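Local coordinates for GXWXG domain-containing protein (Thermomonospora curvata, PDB 4MVE) that is of unknown function and combines a GXWXG domain with a DUF4334 domain in a single small chain built around an antiparallel sheet, at residues 17-22 / 48-53. Numbering follows the deposited sequence.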
loop_
_atom_site.group_PDB
_atom_site.type_symbol
_atom_site.label_atom_id
_atom_site.label_comp_id
_atom_site.label_asym_id
_atom_site.label_seq_id
_atom_site.Cartn_x
_atom_site.Cartn_y
_atom_site.Cartn_z
ATOM N N GLY A 17 -0.198 -6.968 12.640
ATOM C CA GLY A 17 -1.027 -5.773 12.492
ATOM C C GLY A 17 -0.659 -4.697 13.494
ATOM O O GLY A 17 -1.452 -3.796 13.782
ATOM N N ASP A 18 0.569 -4.774 14.024
ATOM C CA ASP A 18 1.063 -3.799 14.978
ATOM C C ASP A 18 1.300 -2.435 14.345
ATOM O O ASP A 18 1.547 -2.304 13.128
ATOM C CB ASP A 18 2.360 -4.287 15.592
ATOM C CG ASP A 18 2.160 -5.143 16.818
ATOM O OD1 ASP A 18 0.988 -5.313 17.246
ATOM O OD2 ASP A 18 3.157 -5.701 17.309
ATOM N N GLU A 19 1.180 -1.420 15.177
ATOM C CA GLU A 19 1.463 -0.063 14.761
ATOM C C GLU A 19 2.983 0.121 14.792
ATOM O O GLU A 19 3.687 -0.594 15.530
ATOM C CB GLU A 19 0.735 0.950 15.662
ATOM C CG GLU A 19 -0.626 1.348 15.105
ATOM C CD GLU A 19 -1.299 2.497 15.828
ATOM O OE1 GLU A 19 -1.483 3.564 15.200
ATOM O OE2 GLU A 19 -1.630 2.339 17.026
ATOM N N CYS A 20 3.490 1.000 13.933
ATOM C CA CYS A 20 4.912 1.329 13.884
ATOM C C CYS A 20 5.047 2.763 13.413
ATOM O O CYS A 20 4.482 3.119 12.375
ATOM C CB CYS A 20 5.692 0.358 13.000
ATOM S SG CYS A 20 7.502 0.543 13.103
ATOM N N ASP A 21 5.772 3.585 14.194
ATOM C CA ASP A 21 6.011 5.013 13.947
ATOM C C ASP A 21 6.711 5.244 12.603
ATOM O O ASP A 21 7.551 4.446 12.180
ATOM C CB ASP A 21 6.791 5.654 15.104
ATOM C CG ASP A 21 8.192 5.124 15.270
ATOM O OD1 ASP A 21 8.379 4.173 16.070
ATOM O OD2 ASP A 21 9.110 5.681 14.637
ATOM N N ARG A 22 6.290 6.312 11.920
ATOM C CA ARG A 22 6.692 6.703 10.564
ATOM C C ARG A 22 8.215 6.620 10.330
ATOM O O ARG A 22 8.633 5.999 9.351
ATOM C CB ARG A 22 6.187 8.130 10.255
ATOM C CG ARG A 22 6.205 8.475 8.765
ATOM C CD ARG A 22 6.282 9.979 8.552
ATOM N NE ARG A 22 7.638 10.470 8.807
ATOM C CZ ARG A 22 8.617 10.468 7.907
ATOM N NH1 ARG A 22 8.389 10.044 6.663
ATOM N NH2 ARG A 22 9.827 10.900 8.236
ATOM N N ILE A 48 -2.442 -0.654 8.031
ATOM C CA ILE A 48 -1.747 0.618 8.168
ATOM C C ILE A 48 -0.826 0.601 9.376
ATOM O O ILE A 48 -1.199 0.088 10.429
ATOM C CB ILE A 48 -2.817 1.750 8.283
ATOM C CG1 ILE A 48 -3.711 1.805 7.039
ATOM C CG2 ILE A 48 -2.174 3.112 8.523
ATOM C CD1 ILE A 48 -5.077 2.441 7.285
ATOM N N PHE A 49 0.337 1.229 9.250
ATOM C CA PHE A 49 1.304 1.269 10.352
ATOM C C PHE A 49 0.946 2.312 11.424
ATOM O O PHE A 49 1.228 2.067 12.578
ATOM C CB PHE A 49 2.726 1.529 9.831
ATOM C CG PHE A 49 3.291 0.355 9.067
ATOM C CD1 PHE A 49 3.749 -0.785 9.742
ATOM C CD2 PHE A 49 3.444 0.413 7.683
ATOM C CE1 PHE A 49 4.300 -1.861 9.035
ATOM C CE2 PHE A 49 4.018 -0.659 6.980
ATOM C CZ PHE A 49 4.444 -1.787 7.661
ATOM N N ASP A 50 0.406 3.490 11.039
ATOM C CA ASP A 50 0.014 4.526 11.988
ATOM C C ASP A 50 -1.482 4.823 11.836
ATOM O O ASP A 50 -1.896 5.551 10.931
ATOM C CB ASP A 50 0.873 5.783 11.784
ATOM C CG ASP A 50 0.488 6.994 12.622
ATOM O OD1 ASP A 50 -0.132 6.807 13.714
ATOM O OD2 ASP A 50 0.823 8.122 12.207
ATOM N N ARG A 51 -2.275 4.274 12.752
ATOM C CA ARG A 51 -3.724 4.364 12.732
ATOM C C ARG A 51 -4.268 5.701 13.305
ATOM O O ARG A 51 -5.483 5.913 13.255
ATOM C CB ARG A 51 -4.358 3.146 13.448
ATOM C CG ARG A 51 -4.297 1.912 12.536
ATOM C CD ARG A 51 -4.963 0.660 13.059
ATOM N NE ARG A 51 -4.234 0.019 14.159
ATOM C CZ ARG A 51 -3.253 -0.875 14.023
ATOM N NH1 ARG A 51 -2.792 -1.192 12.817
ATOM N NH2 ARG A 51 -2.685 -1.412 15.094
ATOM N N GLY A 52 -3.382 6.581 13.787
ATOM C CA GLY A 52 -3.769 7.889 14.306
ATOM C C GLY A 52 -3.863 8.979 13.251
ATOM O O GLY A 52 -4.332 10.083 13.550
ATOM N N ASP A 53 -3.416 8.685 12.010
ATOM C CA ASP A 53 -3.434 9.614 10.879
ATOM C C ASP A 53 -4.897 9.808 10.365
ATOM O O ASP A 53 -5.702 8.874 10.410
ATOM C CB ASP A 53 -2.489 9.106 9.743
ATOM C CG ASP A 53 -2.627 9.851 8.407
ATOM O OD1 ASP A 53 -2.535 11.112 8.407
ATOM O OD2 ASP A 53 -2.921 9.188 7.380
#
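R51 grips the backbone of G17 end-on. Its NH1 and NH2 both donate to G17 O, with NH2 at 3.0 Å and nearly in line with the C=O bond of G17. The arginine chain is extended as far as CD and then bends at chi3 (-72°), which turns NE out of that line. E19 crosses this chain obliquely. Its CG lies over one guanidinium face, offset toward the rim, 3.4 Å from R51 NH2. Beyond CG the glutamate runs extended (chi2 -171°). E19 OE1 accepts a hydrogen bond from the backbone N of R51 at 2.7 Å, on its anti side and tilted out of the carboxylate plane. E19 OE2 stays 4.3 Å from R51 NH2, well out of the guanidinium plane, so the two charges are merely near each other. An alanine in place of R51 would probably leave G17 O without both donors and E19 CG without the flat group beneath it.

Between the backbones, C20 N donates to F49 O (2.8 Å). C20 CB packs against F49 CD1 at 4.0 Å, and I13 of helix 5-16 and V25 of helix 22-29 touch both residues. F49 also meets H146 edge-to-face.

The contact joins two loops that lead into helices. G17 closes helix 5-16 in a Schellman motif, and D21 N-caps helix 22-29. In the other loop, a type I turn from D50 to D53, with an Asx turn at D50, links strand 42-48 to helix 54-61.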